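PDB 3CLQ: DUF1116 domain-containing protein from Enterococcus faecalis, which is of unknown function but belongs to the AllG family, named for a subunit of oxamate carbamoyltransferase, and may therefore share a role in carbamoyl transfer. Local coordinates for residues B[115-127]-B[235-247]. Residues are numbered along the deposited sequence; the frame is centred on the assembly and turned at random.
Sequences VHIIKNETYGNTA and PTWMGAAKCALDA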
loop_
_atom_site.group_PDB
_atom_site.type_symbol
_atom_site.label_atom_id
_atom_site.label_comp_id
_atom_site.label_asym_id
_atom_site.label_seq_id
_atom_site.Cartn_x
_atom_site.Cartn_y
_atom_site.Cartn_z
ATOM N N VAL B 115 -17.697 12.013 -13.583
ATOM C CA VAL B 115 -16.244 12.164 -13.735
ATOM C C VAL B 115 -15.597 12.744 -12.470
ATOM O O VAL B 115 -16.264 13.459 -11.732
ATOM C CB VAL B 115 -15.878 13.060 -14.961
ATOM C CG1 VAL B 115 -16.147 12.332 -16.259
ATOM C CG2 VAL B 115 -16.632 14.399 -14.929
ATOM N N HIS B 116 -14.319 12.408 -12.218
ATOM C CA HIS B 116 -13.490 13.092 -11.196
ATOM C C HIS B 116 -13.286 14.532 -11.625
ATOM O O HIS B 116 -13.008 14.788 -12.789
ATOM C CB HIS B 116 -12.066 12.522 -11.118
ATOM C CG HIS B 116 -11.988 11.062 -10.833
ATOM N ND1 HIS B 116 -12.505 10.107 -11.681
ATOM C CD2 HIS B 116 -11.379 10.386 -9.832
ATOM C CE1 HIS B 116 -12.261 8.905 -11.183
ATOM N NE2 HIS B 116 -11.579 9.048 -10.064
ATOM N N ILE B 117 -13.382 15.478 -10.709
ATOM C CA ILE B 117 -12.983 16.822 -11.057
ATOM C C ILE B 117 -11.694 17.121 -10.318
ATOM O O ILE B 117 -11.693 17.196 -9.084
ATOM C CB ILE B 117 -14.010 17.837 -10.634
ATOM C CG1 ILE B 117 -15.403 17.364 -11.019
ATOM C CG2 ILE B 117 -13.709 19.152 -11.286
ATOM C CD1 ILE B 117 -16.472 17.837 -10.054
ATOM N N ILE B 118 -10.617 17.296 -11.073
ATOM C CA ILE B 118 -9.275 17.410 -10.528
ATOM C C ILE B 118 -8.711 18.759 -10.922
ATOM O O ILE B 118 -8.689 19.094 -12.092
ATOM C CB ILE B 118 -8.362 16.289 -11.097
ATOM C CG1 ILE B 118 -8.805 14.920 -10.596
ATOM C CG2 ILE B 118 -6.915 16.495 -10.703
ATOM C CD1 ILE B 118 -8.178 13.804 -11.369
ATOM N N LYS B 119 -8.247 19.539 -9.965
ATOM C CA LYS B 119 -7.903 20.920 -10.248
ATOM C C LYS B 119 -6.467 21.133 -9.860
ATOM O O LYS B 119 -6.049 20.663 -8.824
ATOM C CB LYS B 119 -8.807 21.852 -9.446
ATOM C CG LYS B 119 -8.763 23.309 -9.836
ATOM C CD LYS B 119 -9.886 24.068 -9.111
ATOM C CE LYS B 119 -9.373 25.316 -8.351
ATOM N NZ LYS B 119 -8.555 24.934 -7.132
ATOM N N ASN B 120 -5.700 21.828 -10.691
ATOM C CA ASN B 120 -4.310 22.080 -10.366
ATOM C C ASN B 120 -4.130 23.184 -9.313
ATOM O O ASN B 120 -4.387 24.358 -9.584
ATOM C CB ASN B 120 -3.551 22.443 -11.627
ATOM C CG ASN B 120 -2.053 22.283 -11.465
ATOM O OD1 ASN B 120 -1.518 22.340 -10.351
ATOM N ND2 ASN B 120 -1.359 22.084 -12.589
ATOM N N GLU B 121 -3.659 22.812 -8.123
ATOM C CA GLU B 121 -3.481 23.782 -7.037
ATOM C C GLU B 121 -2.424 24.833 -7.387
ATOM O O GLU B 121 -2.456 25.955 -6.873
ATOM C CB GLU B 121 -3.115 23.092 -5.721
ATOM C CG GLU B 121 -3.117 24.006 -4.497
ATOM C CD GLU B 121 -2.605 23.321 -3.206
ATOM O OE1 GLU B 121 -1.370 23.316 -2.946
ATOM O OE2 GLU B 121 -3.436 22.803 -2.430
ATOM N N THR B 122 -1.484 24.482 -8.256
ATOM C CA THR B 122 -0.421 25.414 -8.565
ATOM C C THR B 122 -0.808 26.318 -9.733
ATOM O O THR B 122 -0.590 27.532 -9.684
ATOM C CB THR B 122 0.884 24.667 -8.888
ATOM O OG1 THR B 122 1.165 23.738 -7.849
ATOM C CG2 THR B 122 2.058 25.632 -9.010
ATOM N N TYR B 123 -1.395 25.728 -10.771
ATOM C CA TYR B 123 -1.517 26.396 -12.071
ATOM C C TYR B 123 -2.981 26.620 -12.459
ATOM O O TYR B 123 -3.303 27.298 -13.451
ATOM C CB TYR B 123 -0.720 25.618 -13.146
ATOM C CG TYR B 123 0.778 25.719 -12.896
ATOM C CD1 TYR B 123 1.405 26.967 -12.963
ATOM C CD2 TYR B 123 1.561 24.596 -12.544
ATOM C CE1 TYR B 123 2.764 27.124 -12.702
ATOM C CE2 TYR B 123 2.950 24.737 -12.276
ATOM C CZ TYR B 123 3.539 26.030 -12.353
ATOM O OH TYR B 123 4.883 26.295 -12.116
ATOM N N GLY B 124 -3.863 26.030 -11.664
ATOM C CA GLY B 124 -5.270 26.328 -11.741
ATOM C C GLY B 124 -6.043 25.772 -12.905
ATOM O O GLY B 124 -7.161 26.229 -13.174
ATOM N N ASN B 125 -5.475 24.806 -13.615
ATOM C CA ASN B 125 -6.214 24.165 -14.690
ATOM C C ASN B 125 -6.887 22.902 -14.176
ATOM O O ASN B 125 -6.463 22.316 -13.180
ATOM C CB ASN B 125 -5.316 23.863 -15.881
ATOM C CG ASN B 125 -4.259 22.824 -15.555
ATOM O OD1 ASN B 125 -3.305 23.111 -14.820
ATOM N ND2 ASN B 125 -4.414 21.605 -16.101
ATOM N N THR B 126 -7.949 22.488 -14.858
ATOM C CA THR B 126 -8.727 21.328 -14.426
ATOM C C THR B 126 -8.636 20.178 -15.440
ATOM O O THR B 126 -8.604 20.403 -16.648
ATOM C CB THR B 126 -10.224 21.705 -14.260
ATOM O OG1 THR B 126 -10.360 22.820 -13.378
ATOM C CG2 THR B 126 -11.002 20.545 -13.706
ATOM N N ALA B 127 -8.606 18.945 -14.946
ATOM C CA ALA B 127 -8.764 17.791 -15.826
ATOM C C ALA B 127 -9.926 16.949 -15.336
ATOM O O ALA B 127 -10.419 17.163 -14.227
ATOM C CB ALA B 127 -7.521 16.981 -15.868
ATOM N N PRO B 235 -8.174 5.356 -12.986
ATOM C CA PRO B 235 -8.537 6.617 -13.618
ATOM C C PRO B 235 -8.019 7.837 -12.870
ATOM O O PRO B 235 -7.579 8.819 -13.499
ATOM C CB PRO B 235 -10.071 6.576 -13.614
ATOM C CG PRO B 235 -10.354 5.116 -13.768
ATOM C CD PRO B 235 -9.339 4.471 -12.835
ATOM N N THR B 236 -8.048 7.766 -11.545
ATOM C CA THR B 236 -7.644 8.884 -10.727
ATOM C C THR B 236 -6.219 9.318 -11.075
ATOM O O THR B 236 -5.931 10.504 -11.192
ATOM C CB THR B 236 -7.770 8.528 -9.239
ATOM O OG1 THR B 236 -9.013 7.845 -9.020
ATOM C CG2 THR B 236 -7.722 9.776 -8.364
ATOM N N TRP B 237 -5.320 8.372 -11.281
ATOM C CA TRP B 237 -3.957 8.770 -11.579
ATOM C C TRP B 237 -3.814 9.335 -12.996
ATOM O O TRP B 237 -3.018 10.233 -13.242
ATOM C CB TRP B 237 -3.001 7.611 -11.319
ATOM C CG TRP B 237 -3.256 6.945 -9.977
ATOM C CD1 TRP B 237 -3.424 5.591 -9.737
ATOM C CD2 TRP B 237 -3.397 7.592 -8.705
ATOM N NE1 TRP B 237 -3.648 5.364 -8.393
ATOM C CE2 TRP B 237 -3.637 6.571 -7.734
ATOM C CE3 TRP B 237 -3.319 8.927 -8.280
ATOM C CZ2 TRP B 237 -3.797 6.853 -6.366
ATOM C CZ3 TRP B 237 -3.501 9.211 -6.937
ATOM C CH2 TRP B 237 -3.738 8.171 -5.987
HETATM N N MSE B 238 -4.613 8.833 -13.918
HETATM C CA MSE B 238 -4.593 9.350 -15.281
HETATM C C MSE B 238 -4.945 10.811 -15.222
HETATM O O MSE B 238 -4.310 11.662 -15.868
HETATM C CB MSE B 238 -5.572 8.588 -16.187
HETATM C CG MSE B 238 -5.114 7.161 -16.463
HETATM SE SE MSE B 238 -6.427 5.977 -17.302
HETATM C CE MSE B 238 -5.539 4.249 -16.950
ATOM N N GLY B 239 -5.944 11.096 -14.395
ATOM C CA GLY B 239 -6.483 12.443 -14.282
ATOM C C GLY B 239 -5.471 13.367 -13.652
ATOM O O GLY B 239 -5.336 14.527 -14.070
ATOM N N ALA B 240 -4.768 12.838 -12.646
ATOM C CA ALA B 240 -3.680 13.535 -12.009
ATOM C C ALA B 240 -2.645 13.904 -13.044
ATOM O O ALA B 240 -2.308 15.081 -13.196
ATOM C CB ALA B 240 -3.053 12.656 -10.974
ATOM N N ALA B 241 -2.147 12.896 -13.755
ATOM C CA ALA B 241 -1.125 13.120 -14.786
ATOM C C ALA B 241 -1.585 14.117 -15.869
ATOM O O ALA B 241 -0.821 14.991 -16.303
ATOM C CB ALA B 241 -0.688 11.803 -15.410
ATOM N N LYS B 242 -2.836 13.973 -16.297
ATOM C CA LYS B 242 -3.375 14.851 -17.317
ATOM C C LYS B 242 -3.351 16.285 -16.822
ATOM O O LYS B 242 -3.013 17.227 -17.560
ATOM C CB LYS B 242 -4.799 14.448 -17.645
ATOM C CG LYS B 242 -5.535 15.467 -18.486
ATOM C CD LYS B 242 -4.856 15.721 -19.816
ATOM C CE LYS B 242 -5.854 16.235 -20.824
ATOM N NZ LYS B 242 -5.165 16.867 -22.012
ATOM N N CYS B 243 -3.713 16.439 -15.557
ATOM C CA CYS B 243 -3.721 17.736 -14.922
ATOM C C CYS B 243 -2.318 18.354 -14.864
ATOM O O CYS B 243 -2.153 19.514 -15.215
ATOM C CB CYS B 243 -4.334 17.622 -13.540
ATOM S SG CYS B 243 -4.308 19.148 -12.578
ATOM N N ALA B 244 -1.317 17.588 -14.439
ATOM C CA ALA B 244 0.065 18.070 -14.454
ATOM C C ALA B 244 0.594 18.330 -15.877
ATOM O O ALA B 244 1.037 19.435 -16.201
ATOM C CB ALA B 244 0.961 17.093 -13.738
ATOM N N LEU B 245 0.544 17.312 -16.728
ATOM C CA LEU B 245 0.960 17.455 -18.117
ATOM C C LEU B 245 0.387 18.689 -18.860
ATOM O O LEU B 245 1.135 19.461 -19.474
ATOM C CB LEU B 245 0.658 16.185 -18.883
ATOM C CG LEU B 245 1.787 15.154 -18.997
ATOM C CD1 LEU B 245 3.086 15.757 -18.525
ATOM C CD2 LEU B 245 1.478 13.879 -18.255
ATOM N N ASP B 246 -0.923 18.897 -18.792
ATOM C CA ASP B 246 -1.527 20.072 -19.450
ATOM C C ASP B 246 -0.927 21.406 -19.024
ATOM O O ASP B 246 -0.958 22.383 -19.794
ATOM C CB ASP B 246 -3.024 20.132 -19.203
ATOM C CG ASP B 246 -3.779 19.108 -19.992
ATOM O OD1 ASP B 246 -3.144 18.294 -20.718
ATOM O OD2 ASP B 246 -5.023 19.131 -19.890
ATOM N N ALA B 247 -0.387 21.458 -17.803
ATOM C CA ALA B 247 0.193 22.709 -17.336
ATOM C C ALA B 247 1.570 22.904 -17.924
ATOM O O ALA B 247 2.098 24.011 -17.918
ATOM C CB ALA B 247 0.236 22.771 -15.840
#
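Ile118, Ala127 and Cys243 meet where a beta hairpin lies on a helix, a worked example of a helix packed on the face of an antiparallel sheet: strands 114-120 and 126-130 present alternate side chains to helix 234-247, whose segment axis runs 33° from that of strand 115-120, 8.4 Å away at closest approach. The apolar contacts fill the middle. Ile118 CD1 presses on the helix backbone, 3.6 Å from Gly239 C, a close fit over a residue without a side chain. Ala127 CB meets Lys242 CG, while Cys243 CB lies 4.0 Å from both Ile118 CG2 and Ala127 CB.

Polar bonds tie the two ends. His116 NE2 and Thr236 OG1 share a hydrogen bond of 3.0 Å; the ring's ND1 bonds to Thr129 O, which helps fix its rotation. At the turn, Asn120 OD1 accepts from Thr122 N in an Asx turn, and its ND2 bonds to Ser24 OG and Asn125 OD1. With CG set between backbone N and carbonyl carbon (chi1 66°), Asn125 turns its amide to the helix, where ND2 donates a nearly straight bond (170°) to Cys243 O, in the carbonyl plane on a lone pair, at 3.2 Å.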